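Local coordinates for putative beta-glucosidase (Bifidobacterium adolescentis, PDB 5WAB), which hydrolyses beta-glucosidic linkages as a glycoside hydrolase family 3 enzyme and probably also removes terminal arabinopyranosyl groups from ginsenosides, at residues P7-L12 / M277-V282; L20-D25 / N248-P253; K35-Y40 / D283-T288; E95-E100 / K146-S151. All coordinates share one frame; numbering follows the deposited sequence.

Contact 1 of 4, residues P7-L12 / M277-V282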
loop_
_atom_site.group_PDB
_atom_site.type_symbol
_atom_site.label_atom_id
_atom_site.label_comp_id
_atom_site.label_asym_id
_atom_site.label_seq_id
_atom_site.Cartn_x
_atom_site.Cartn_y
_atom_site.Cartn_z
ATOM N N PRO A 7 -23.211 16.940 -22.704
ATOM C CA PRO A 7 -24.408 16.784 -21.864
ATOM C C PRO A 7 -24.202 17.161 -20.392
ATOM O O PRO A 7 -23.067 17.171 -19.911
ATOM C CB PRO A 7 -24.701 15.288 -21.985
ATOM C CG PRO A 7 -23.323 14.677 -22.087
ATOM C CD PRO A 7 -22.485 15.666 -22.868
ATOM N N SER A 8 -25.299 17.491 -19.705
ATOM C CA SER A 8 -25.328 17.700 -18.259
ATOM C C SER A 8 -26.615 17.089 -17.725
ATOM O O SER A 8 -27.413 16.529 -18.482
ATOM C CB SER A 8 -25.236 19.186 -17.890
ATOM O OG SER A 8 -26.421 19.880 -18.240
ATOM N N VAL A 9 -26.840 17.219 -16.412
ATOM C CA VAL A 9 -28.086 16.708 -15.842
ATOM C C VAL A 9 -29.288 17.538 -16.261
ATOM O O VAL A 9 -30.424 17.059 -16.169
ATOM C CB VAL A 9 -28.043 16.620 -14.307
ATOM C CG1 VAL A 9 -27.351 15.346 -13.869
ATOM C CG2 VAL A 9 -27.394 17.856 -13.714
ATOM N N ASN A 10 -29.077 18.772 -16.723
ATOM C CA ASN A 10 -30.183 19.566 -17.252
ATOM C C ASN A 10 -30.783 18.946 -18.507
ATOM O O ASN A 10 -31.950 19.208 -18.823
ATOM C CB ASN A 10 -29.709 20.987 -17.560
ATOM C CG ASN A 10 -29.253 21.725 -16.324
ATOM O OD1 ASN A 10 -29.780 21.516 -15.234
ATOM N ND2 ASN A 10 -28.272 22.607 -16.489
ATOM N N ASP A 11 -30.027 18.102 -19.202
ATOM C CA ASP A 11 -30.485 17.470 -20.427
ATOM C C ASP A 11 -31.170 16.135 -20.175
ATOM O O ASP A 11 -31.642 15.506 -21.129
ATOM C CB ASP A 11 -29.299 17.281 -21.385
ATOM C CG ASP A 11 -28.619 18.594 -21.747
ATOM O OD1 ASP A 11 -29.314 19.511 -22.225
ATOM O OD2 ASP A 11 -27.390 18.717 -21.553
ATOM N N LEU A 12 -31.262 15.701 -18.923
ATOM C CA LEU A 12 -31.786 14.390 -18.576
ATOM C C LEU A 12 -33.156 14.490 -17.913
ATOM O O LEU A 12 -33.439 15.433 -17.166
ATOM C CB LEU A 12 -30.824 13.665 -17.634
ATOM C CG LEU A 12 -29.401 13.591 -18.185
ATOM C CD1 LEU A 12 -28.466 12.953 -17.174
ATOM C CD2 LEU A 12 -29.368 12.862 -19.526
ATOM N N MET A 277 -25.377 14.093 -7.421
ATOM C CA MET A 277 -24.884 12.730 -7.589
ATOM C C MET A 277 -24.835 12.320 -9.054
ATOM O O MET A 277 -23.846 11.729 -9.502
ATOM C CB MET A 277 -25.760 11.766 -6.790
ATOM C CG MET A 277 -25.611 11.895 -5.286
ATOM S SD MET A 277 -23.954 11.411 -4.728
ATOM C CE MET A 277 -23.128 12.985 -4.532
ATOM N N ALA A 278 -25.888 12.634 -9.819
ATOM C CA ALA A 278 -25.950 12.229 -11.222
ATOM C C ALA A 278 -25.028 13.070 -12.094
ATOM O O ALA A 278 -24.427 12.557 -13.045
ATOM C CB ALA A 278 -27.389 12.318 -11.731
ATOM N N GLN A 279 -24.919 14.370 -11.806
ATOM C CA GLN A 279 -24.019 15.217 -12.581
ATOM C C GLN A 279 -22.579 14.756 -12.437
ATOM O O GLN A 279 -21.808 14.791 -13.402
ATOM C CB GLN A 279 -24.156 16.677 -12.145
ATOM C CG GLN A 279 -23.225 17.643 -12.870
ATOM C CD GLN A 279 -23.450 17.665 -14.371
ATOM O OE1 GLN A 279 -24.586 17.667 -14.848
ATOM N NE2 GLN A 279 -22.361 17.681 -15.125
ATOM N N GLY A 280 -22.205 14.303 -11.242
ATOM C CA GLY A 280 -20.872 13.760 -11.062
ATOM C C GLY A 280 -20.599 12.599 -11.995
ATOM O O GLY A 280 -19.500 12.474 -12.542
ATOM N N MET A 281 -21.610 11.751 -12.217
ATOM C CA MET A 281 -21.454 10.637 -13.145
ATOM C C MET A 281 -21.311 11.130 -14.577
ATOM O O MET A 281 -20.613 10.494 -15.378
ATOM C CB MET A 281 -22.636 9.680 -13.022
ATOM C CG MET A 281 -22.731 8.997 -11.669
ATOM S SD MET A 281 -21.155 8.332 -11.085
ATOM C CE MET A 281 -20.743 7.178 -12.401
ATOM N N VAL A 282 -21.973 12.243 -14.916
ATOM C CA VAL A 282 -21.767 12.869 -16.219
ATOM C C VAL A 282 -20.352 13.424 -16.318
ATOM O O VAL A 282 -19.677 13.258 -17.341
ATOM C CB VAL A 282 -22.820 13.966 -16.465
ATOM C CG1 VAL A 282 -22.572 14.650 -17.799
ATOM C CG2 VAL A 282 -24.218 13.384 -16.428
HETATM O O HOH W 1 -21.783 18.673 -18.081
#
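The N-terminal tail, folded at 7-12 into an ST turn and a short 3-10 segment, packs on helix 271-292 of the family 3 N-terminal domain. One direct hydrogen bond joins the two. Val9 N donates to Gln279 OE1 over 2.8 Å. The donor lies nearly along the C=O axis of the amide, with a C=O...N angle of 165°. Gln279 reaches it because CG stands anti to its backbone N and the chain then bends at chi2 (60°). The nitrogen of the same amide is also engaged. Gln279 NE2 donates to a water at 3.2 Å, and that water donates to Pro7 O. Gln279 NE2 also bonds to Asp283 OD1, one turn further along the helix. Partners at both ends of the amide fix its rotation.

Val9 makes the largest share of the packing from the tail. Val9 CG1 comes down on the helix, 3.3 Å from Gln279 N and 3.7 Å from Ala278 CB. Val9 CG2 is pressed against Gln279 OE1 at 3.0 Å, a tight fit beside the hydrogen bond. Val282 takes up the next turn. Val282 CG1 meets Pro7 O at 3.3 Å, while Val282 CG2 lies 4.3 Å from Leu12 CD1. Leu20 also touches both Leu12 and Val282.

The tail is braced from within. Ser8 OG accepts from Asn10 N, and Asp11 OD2 accepts from Ser8 N through its anti lone pair. The arrangement is that of an ST turn running into a short 3-10 segment, laid on an outer helix of a TIM-barrel-type domain.

Contact 2 of 4, residues L20-D25 / N248-P253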
loop_
_atom_site.group_PDB
_atom_site.type_symbol
_atom_site.label_atom_id
_atom_site.label_comp_id
_atom_site.label_asym_id
_atom_site.label_seq_id
_atom_site.Cartn_x
_atom_site.Cartn_y
_atom_site.Cartn_z
ATOM N N LEU A 20 -28.292 6.867 -13.874
ATOM C CA LEU A 20 -26.860 7.114 -13.780
ATOM C C LEU A 20 -26.287 6.731 -12.421
ATOM O O LEU A 20 -25.069 6.562 -12.304
ATOM C CB LEU A 20 -26.563 8.588 -14.056
ATOM C CG LEU A 20 -26.739 9.094 -15.483
ATOM C CD1 LEU A 20 -26.358 10.557 -15.523
ATOM C CD2 LEU A 20 -25.899 8.295 -16.466
ATOM N N THR A 21 -27.132 6.592 -11.401
ATOM C CA THR A 21 -26.671 6.301 -10.052
ATOM C C THR A 21 -26.425 4.812 -9.818
ATOM O O THR A 21 -26.220 4.403 -8.665
ATOM C CB THR A 21 -27.672 6.855 -9.033
ATOM O OG1 THR A 21 -28.913 6.148 -9.133
ATOM C CG2 THR A 21 -27.927 8.325 -9.323
ATOM N N SER A 22 -26.444 4.010 -10.882
ATOM C CA SER A 22 -26.078 2.602 -10.828
ATOM C C SER A 22 -25.621 2.185 -12.217
ATOM O O SER A 22 -26.142 2.668 -13.223
ATOM C CB SER A 22 -27.238 1.720 -10.360
ATOM O OG SER A 22 -28.268 1.700 -11.328
ATOM N N GLY A 23 -24.652 1.276 -12.259
ATOM C CA GLY A 23 -24.043 0.905 -13.522
ATOM C C GLY A 23 -25.027 0.275 -14.487
ATOM O O GLY A 23 -26.124 -0.156 -14.124
ATOM N N GLY A 24 -24.615 0.234 -15.755
ATOM C CA GLY A 24 -25.411 -0.460 -16.756
ATOM C C GLY A 24 -25.440 -1.957 -16.520
ATOM O O GLY A 24 -26.503 -2.583 -16.550
ATOM N N ASP A 25 -24.276 -2.553 -16.288
ATOM C CA ASP A 25 -24.195 -3.925 -15.795
ATOM C C ASP A 25 -23.095 -3.955 -14.738
ATOM O O ASP A 25 -22.663 -2.913 -14.233
ATOM C CB ASP A 25 -23.986 -4.922 -16.947
ATOM C CG ASP A 25 -22.659 -4.741 -17.671
ATOM O OD1 ASP A 25 -21.850 -3.878 -17.279
ATOM O OD2 ASP A 25 -22.430 -5.477 -18.654
ATOM N N ASN A 248 -22.405 8.048 -5.292
ATOM C CA ASN A 248 -22.920 8.349 -6.621
ATOM C C ASN A 248 -23.404 7.110 -7.360
ATOM O O ASN A 248 -24.377 7.187 -8.115
ATOM C CB ASN A 248 -21.850 9.046 -7.451
ATOM C CG ASN A 248 -21.346 10.304 -6.792
ATOM O OD1 ASN A 248 -20.595 10.250 -5.814
ATOM N ND2 ASN A 248 -21.766 11.451 -7.311
ATOM N N LEU A 249 -22.745 5.970 -7.177
ATOM C CA LEU A 249 -22.894 4.853 -8.102
ATOM C C LEU A 249 -23.029 3.542 -7.342
ATOM O O LEU A 249 -22.125 3.159 -6.589
ATOM C CB LEU A 249 -21.697 4.794 -9.055
ATOM C CG LEU A 249 -21.703 3.757 -10.178
ATOM C CD1 LEU A 249 -22.749 4.072 -11.240
ATOM C CD2 LEU A 249 -20.317 3.651 -10.791
ATOM N N GLU A 250 -24.129 2.831 -7.589
ATOM C CA GLU A 250 -24.298 1.469 -7.102
ATOM C C GLU A 250 -23.691 0.505 -8.110
ATOM O O GLU A 250 -23.994 0.578 -9.306
ATOM C CB GLU A 250 -25.774 1.125 -6.892
ATOM C CG GLU A 250 -26.000 -0.313 -6.418
ATOM C CD GLU A 250 -27.358 -0.888 -6.817
ATOM O OE1 GLU A 250 -27.887 -0.506 -7.880
ATOM O OE2 GLU A 250 -27.894 -1.734 -6.068
ATOM N N MET A 251 -22.824 -0.387 -7.626
ATOM C CA MET A 251 -22.238 -1.432 -8.450
ATOM C C MET A 251 -22.231 -2.730 -7.648
ATOM O O MET A 251 -21.861 -2.719 -6.460
ATOM C CB MET A 251 -20.820 -1.070 -8.896
ATOM C CG MET A 251 -20.749 0.123 -9.831
ATOM S SD MET A 251 -21.441 -0.165 -11.465
ATOM C CE MET A 251 -20.307 -1.390 -12.120
ATOM N N PRO A 252 -22.666 -3.849 -8.238
ATOM C CA PRO A 252 -23.280 -3.888 -9.565
ATOM C C PRO A 252 -24.729 -3.441 -9.459
ATOM O O PRO A 252 -25.237 -3.343 -8.341
ATOM C CB PRO A 252 -23.164 -5.363 -9.957
ATOM C CG PRO A 252 -23.265 -6.083 -8.660
ATOM C CD PRO A 252 -22.573 -5.194 -7.641
ATOM N N PRO A 253 -25.371 -3.132 -10.581
ATOM C CA PRO A 253 -26.773 -2.705 -10.524
ATOM C C PRO A 253 -27.674 -3.832 -10.038
ATOM O O PRO A 253 -27.675 -4.936 -10.587
ATOM C CB PRO A 253 -27.086 -2.317 -11.974
ATOM C CG PRO A 253 -26.099 -3.096 -12.788
ATOM C CD PRO A 253 -24.853 -3.137 -11.959
#
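Two backbone hydrogen bonds hold 20-25 to 248-253. Glu250 N donates to Thr21 O at 2.8 Å, from above the carbonyl plane. Gly23 N donates to Glu250 O at 3.1 Å, nearly along the C=O axis. Glu250 thus bonds to the residues flanking Ser22, the pattern of a single parallel beta bridge. Thr21 CA adds a C-H...O contact to Asn248 O at 3.1 Å.

Side chains close in around the bridge. Leu249 CD1 curls back to 3.5 Å from Gly23 N. Met251, bent at chi2 and chi3, brings SD to 3.5 Å from Gly23 CA. A side chain on Gly23 would clash with that sulfur. The Pro253 ring fits against the backbone of 23-25, with CG 3.2 Å from Gly23 O and CD 3.2 Å from Asp25 O. An alanine here would lose CG and CD, and would probably loosen the packing on Gly23 and Asp25.

A second shell sets these groups. Ser22 OG bonds to Asp257 OD1, and Glu250 OE2 bonds to Ser254 OG. The backbone of Leu249 bonds to Val229 and Ser231, which ties 248-253 to strand 228-230 of the parallel sheet.

The bonds across the contact are main-chain ones, so its polar part depends on the course of the backbone, while the close fit depends on a glycine facing a methionine and a proline.

Contact 3 of 4, residues K35-Y40 / D283-T288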
loop_
_atom_site.group_PDB
_atom_site.type_symbol
_atom_site.label_atom_id
_atom_site.label_comp_id
_atom_site.label_asym_id
_atom_site.label_seq_id
_atom_site.Cartn_x
_atom_site.Cartn_y
_atom_site.Cartn_z
ATOM N N LYS A 35 -28.286 10.446 -25.347
ATOM C CA LYS A 35 -27.991 11.825 -24.999
ATOM C C LYS A 35 -26.496 12.021 -24.802
ATOM O O LYS A 35 -26.067 12.922 -24.075
ATOM C CB LYS A 35 -28.788 12.256 -23.770
ATOM C CG LYS A 35 -30.284 12.203 -24.038
ATOM C CD LYS A 35 -31.094 12.868 -22.953
ATOM C CE LYS A 35 -32.545 12.944 -23.348
ATOM N NZ LYS A 35 -33.344 13.601 -22.286
ATOM N N GLY A 36 -25.697 11.176 -25.451
ATOM C CA GLY A 36 -24.260 11.353 -25.485
ATOM C C GLY A 36 -23.513 10.975 -24.232
ATOM O O GLY A 36 -22.433 11.519 -23.981
ATOM N N ILE A 37 -24.051 10.063 -23.435
ATOM C CA ILE A 37 -23.392 9.585 -22.229
ATOM C C ILE A 37 -23.122 8.094 -22.397
ATOM O O ILE A 37 -23.987 7.262 -22.121
ATOM C CB ILE A 37 -24.237 9.863 -20.975
ATOM C CG1 ILE A 37 -24.555 11.354 -20.879
ATOM C CG2 ILE A 37 -23.491 9.404 -19.730
ATOM C CD1 ILE A 37 -25.363 11.710 -19.658
ATOM N N PRO A 38 -21.928 7.720 -22.843
ATOM C CA PRO A 38 -21.630 6.298 -23.040
ATOM C C PRO A 38 -21.410 5.581 -21.720
ATOM O O PRO A 38 -20.943 6.161 -20.737
ATOM C CB PRO A 38 -20.348 6.313 -23.880
ATOM C CG PRO A 38 -20.306 7.695 -24.496
ATOM C CD PRO A 38 -20.921 8.592 -23.469
ATOM N N GLY A 39 -21.768 4.300 -21.703
ATOM C CA GLY A 39 -21.555 3.487 -20.525
ATOM C C GLY A 39 -20.207 2.800 -20.572
ATOM O O GLY A 39 -20.114 1.617 -20.905
ATOM N N TYR A 40 -19.154 3.546 -20.247
ATOM C CA TYR A 40 -17.793 3.039 -20.335
ATOM C C TYR A 40 -17.576 1.883 -19.363
ATOM O O TYR A 40 -18.228 1.776 -18.322
ATOM C CB TYR A 40 -16.792 4.153 -20.032
ATOM C CG TYR A 40 -16.760 5.285 -21.041
ATOM C CD1 TYR A 40 -16.805 5.031 -22.405
ATOM C CD2 TYR A 40 -16.673 6.611 -20.622
ATOM C CE1 TYR A 40 -16.763 6.060 -23.323
ATOM C CE2 TYR A 40 -16.630 7.646 -21.532
ATOM C CZ TYR A 40 -16.678 7.364 -22.885
ATOM O OH TYR A 40 -16.644 8.385 -23.805
ATOM N N ASP A 283 -19.874 14.075 -15.251
ATOM C CA ASP A 283 -18.520 14.625 -15.253
ATOM C C ASP A 283 -17.472 13.535 -15.412
ATOM O O ASP A 283 -16.446 13.746 -16.070
ATOM C CB ASP A 283 -18.258 15.406 -13.964
ATOM C CG ASP A 283 -19.060 16.685 -13.879
ATOM O OD1 ASP A 283 -19.410 17.240 -14.936
ATOM O OD2 ASP A 283 -19.338 17.135 -12.750
ATOM N N LEU A 284 -17.706 12.366 -14.809
ATOM C CA LEU A 284 -16.778 11.250 -14.969
ATOM C C LEU A 284 -16.668 10.836 -16.430
ATOM O O LEU A 284 -15.568 10.605 -16.942
ATOM C CB LEU A 284 -17.215 10.068 -14.111
ATOM C CG LEU A 284 -16.341 8.828 -14.297
ATOM C CD1 LEU A 284 -14.894 9.130 -13.927
ATOM C CD2 LEU A 284 -16.888 7.677 -13.490
ATOM N N VAL A 285 -17.806 10.718 -17.114
ATOM C CA VAL A 285 -17.782 10.378 -18.534
ATOM C C VAL A 285 -17.022 11.438 -19.320
ATOM O O VAL A 285 -16.195 11.117 -20.181
ATOM C CB VAL A 285 -19.217 10.188 -19.062
ATOM C CG1 VAL A 285 -19.231 10.152 -20.582
ATOM C CG2 VAL A 285 -19.814 8.895 -18.508
ATOM N N ASN A 286 -17.261 12.717 -19.011
ATOM C CA ASN A 286 -16.573 13.786 -19.731
ATOM C C ASN A 286 -15.076 13.794 -19.429
ATOM O O ASN A 286 -14.264 14.103 -20.309
ATOM C CB ASN A 286 -17.217 15.133 -19.405
ATOM C CG ASN A 286 -18.605 15.276 -20.027
ATOM O OD1 ASN A 286 -18.879 14.706 -21.082
ATOM N ND2 ASN A 286 -19.483 16.029 -19.374
ATOM N N LYS A 287 -14.688 13.470 -18.186
ATOM C CA LYS A 287 -13.267 13.407 -17.851
ATOM C C LYS A 287 -12.557 12.291 -18.608
ATOM O O LYS A 287 -11.383 12.437 -18.968
ATOM C CB LYS A 287 -13.084 13.204 -16.345
ATOM C CG LYS A 287 -13.422 14.412 -15.492
ATOM C CD LYS A 287 -13.248 14.099 -14.014
ATOM C CE LYS A 287 -13.714 15.260 -13.145
ATOM N NZ LYS A 287 -13.582 14.962 -11.683
ATOM N N THR A 288 -13.249 11.184 -18.870
ATOM C CA THR A 288 -12.659 10.024 -19.519
ATOM C C THR A 288 -12.987 9.942 -21.003
ATOM O O THR A 288 -12.545 8.999 -21.667
ATOM C CB THR A 288 -13.131 8.748 -18.826
ATOM O OG1 THR A 288 -14.550 8.639 -18.966
ATOM C CG2 THR A 288 -12.789 8.801 -17.348
#
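Apolar packing carries the contact between the loop 35-40 and helix 271-292, and Val285 is its centre. The two methyl groups of Val285 divide the work. Val285 CG1 stands anti to its backbone N (chi1 167°) and fits between Pro38 and Tyr40, 3.7 Å from Pro38 CD and 3.7 Å from Tyr40 CE2. Val285 CG2 turns to Ile37 and meets its CG2 at 3.9 Å. The side chains of Ile37 and Val285 cross at about a right angle, and so do those of Tyr40 and Val285.

Three oxygens lie against the Tyr40 ring, none of them hydrogen-bonded to it. Thr288 OG1 lies obliquely beside it, 3.4 Å from both Tyr40 CD2 and CE2. Val285 O sits at the ring edge, in its plane. Pro38 O lies over one face, 4.2 Å above the ring plane and offset toward the rim. The ring therefore packs between its own loop and one turn of the helix.

Arg289 NH2 bonds to Gly36 O of the loop, and Asn286 OD1, on the same helix, also bonds to that NH2. Tyr40 bonds through its backbone to Leu29. Both Tyr40 and Thr288 touch Ala103 of strand 102-106.

Strand 41-44, the first of the parallel sheet, begins just after Tyr40. Helix 271-292 thus packs on the loop entering that strand, consistent with an outer helix of a TIM-barrel-type domain.

Contact 4 of 4, residues E95-E100 / K146-S151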
loop_
_atom_site.group_PDB
_atom_site.type_symbol
_atom_site.label_atom_id
_atom_site.label_comp_id
_atom_site.label_asym_id
_atom_site.label_seq_id
_atom_site.Cartn_x
_atom_site.Cartn_y
_atom_site.Cartn_z
ATOM N N GLU A 95 -2.370 3.367 -20.390
ATOM C CA GLU A 95 -2.244 3.118 -21.822
ATOM C C GLU A 95 -2.844 1.770 -22.201
ATOM O O GLU A 95 -3.434 1.622 -23.278
ATOM C CB GLU A 95 -0.776 3.195 -22.232
ATOM C CG GLU A 95 -0.193 4.592 -22.110
ATOM C CD GLU A 95 1.279 4.630 -22.434
ATOM O OE1 GLU A 95 1.939 3.571 -22.332
ATOM O OE2 GLU A 95 1.779 5.722 -22.786
ATOM N N GLU A 96 -2.722 0.775 -21.322
ATOM C CA GLU A 96 -3.382 -0.493 -21.597
ATOM C C GLU A 96 -4.896 -0.341 -21.512
ATOM O O GLU A 96 -5.630 -0.946 -22.302
ATOM C CB GLU A 96 -2.878 -1.572 -20.636
ATOM C CG GLU A 96 -1.365 -1.707 -20.639
ATOM C CD GLU A 96 -0.865 -2.987 -19.989
ATOM O OE1 GLU A 96 -1.685 -3.780 -19.483
ATOM O OE2 GLU A 96 0.362 -3.202 -20.003
ATOM N N CYS A 97 -5.377 0.494 -20.586
ATOM C CA CYS A 97 -6.807 0.782 -20.526
ATOM C C CYS A 97 -7.281 1.469 -21.794
ATOM O O CYS A 97 -8.389 1.201 -22.272
ATOM C CB CYS A 97 -7.130 1.659 -19.315
ATOM S SG CYS A 97 -6.957 0.871 -17.707
ATOM N N ILE A 98 -6.453 2.356 -22.356
ATOM C CA ILE A 98 -6.843 3.087 -23.560
ATOM C C ILE A 98 -6.982 2.137 -24.744
ATOM O O ILE A 98 -7.879 2.294 -25.581
ATOM C CB ILE A 98 -5.844 4.227 -23.839
ATOM C CG1 ILE A 98 -5.949 5.284 -22.740
ATOM C CG2 ILE A 98 -6.113 4.869 -25.192
ATOM C CD1 ILE A 98 -4.868 6.340 -22.793
ATOM N N GLN A 99 -6.109 1.129 -24.829
ATOM C CA GLN A 99 -6.255 0.113 -25.867
ATOM C C GLN A 99 -7.543 -0.684 -25.687
ATOM O O GLN A 99 -8.238 -0.985 -26.664
ATOM C CB GLN A 99 -5.049 -0.828 -25.861
ATOM C CG GLN A 99 -5.231 -2.100 -26.695
ATOM C CD GLN A 99 -4.014 -3.012 -26.656
ATOM O OE1 GLN A 99 -2.900 -2.596 -26.976
ATOM N NE2 GLN A 99 -4.222 -4.262 -26.254
ATOM N N GLU A 100 -7.892 -1.011 -24.442
ATOM C CA GLU A 100 -8.977 -1.938 -24.160
ATOM C C GLU A 100 -10.288 -1.236 -23.830
ATOM O O GLU A 100 -11.231 -1.891 -23.378
ATOM C CB GLU A 100 -8.577 -2.871 -23.016
ATOM C CG GLU A 100 -7.416 -3.779 -23.359
ATOM C CD GLU A 100 -7.747 -4.740 -24.474
ATOM O OE1 GLU A 100 -8.834 -5.351 -24.419
ATOM O OE2 GLU A 100 -6.932 -4.880 -25.411
ATOM N N LYS A 146 -2.882 10.133 -18.289
ATOM C CA LYS A 146 -3.188 9.664 -19.632
ATOM C C LYS A 146 -4.661 9.807 -19.977
ATOM O O LYS A 146 -5.072 9.395 -21.068
ATOM C CB LYS A 146 -2.772 8.203 -19.784
ATOM C CG LYS A 146 -1.302 7.958 -19.547
ATOM C CD LYS A 146 -0.457 8.565 -20.648
ATOM C CE LYS A 146 1.007 8.223 -20.454
ATOM N NZ LYS A 146 1.813 8.603 -21.649
ATOM N N GLY A 147 -5.461 10.378 -19.077
ATOM C CA GLY A 147 -6.872 10.572 -19.306
ATOM C C GLY A 147 -7.772 9.448 -18.847
ATOM O O GLY A 147 -8.954 9.447 -19.207
ATOM N N VAL A 148 -7.259 8.494 -18.066
ATOM C CA VAL A 148 -8.027 7.342 -17.594
ATOM C C VAL A 148 -8.241 7.472 -16.093
ATOM O O VAL A 148 -7.341 7.903 -15.367
ATOM C CB VAL A 148 -7.311 6.018 -17.925
ATOM C CG1 VAL A 148 -8.148 4.834 -17.489
ATOM C CG2 VAL A 148 -6.994 5.942 -19.406
ATOM N N GLY A 149 -9.439 7.114 -15.626
ATOM C CA GLY A 149 -9.742 7.248 -14.218
ATOM C C GLY A 149 -9.221 6.093 -13.378
ATOM O O GLY A 149 -9.003 4.983 -13.858
ATOM N N THR A 150 -9.020 6.374 -12.094
ATOM C CA THR A 150 -8.676 5.378 -11.085
ATOM C C THR A 150 -9.799 5.299 -10.062
ATOM O O THR A 150 -10.791 6.024 -10.141
ATOM C CB THR A 150 -7.357 5.706 -10.377
ATOM O OG1 THR A 150 -7.507 6.906 -9.611
ATOM C CG2 THR A 150 -6.243 5.885 -11.372
ATOM N N SER A 151 -9.625 4.420 -9.078
ATOM C CA SER A 151 -10.611 4.245 -8.010
ATOM C C SER A 151 -9.867 3.976 -6.696
ATOM O O SER A 151 -9.572 2.826 -6.357
ATOM C CB SER A 151 -11.584 3.127 -8.364
ATOM O OG SER A 151 -12.728 3.159 -7.532
#
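A salt bridge joins Lys146 NZ to Glu95 OE2 at 3.1 Å. The ammonium group meets the carboxylate from above its plane, 34° out of it. Glu95 reaches out with a chain extended beyond CG, while Lys146 bends at chi2 and approaches obliquely. The other carboxylate oxygen, Glu95 OE1, bonds to His304 NE2, so the group is gripped on both oxygens. An alanine here would remove the carboxylate, and would probably leave both Lys146 and His304 without this partner.

Helix 83-99 leads into strand 102-106, and helix 129-144 then crosses over to the neighbouring parallel strand 149-155, a beta-alpha-beta unit of the barrel-type domain. The contact sets the end of the first helix against the turn before the second strand. Gly147 ends the crossover helix in a Schellman motif, with positive phi (91°).

Past this turn the contact becomes apolar. Val148 spreads its two methyl groups over the helix. Val148 CG2 lies 3.6 Å from Ile98 CG1, and Val148 CG1 lies 3.8 Å from Cys97 CB. Ile98 CD1 also packs on Lys146 O at 3.5 Å. Cys97 also touches Val102 and Ile105 of strand 102-106.

Contacts 1 and 3 share helix 271-292. Contact 1 uses an earlier part of it and contact 3 the turns that follow, and Pro7 packs on Ile37 where they meet. Contact 2 touches contact 1 through Leu20 and the bond from Asn248 ND2 to Met277 O. All four are largely buried, with contact 2 burying the most surface. Their chemistry differs. Contact 2 is bonded backbone to backbone beside strand 228-230. Contact 1 relies on a glutamine amide and a water, contact 3 on apolar and ring packing. Contact 4, about 22 Å from contact 1 between centres, adds a salt bridge between two partly exposed residues and meets contact 3 at Thr288.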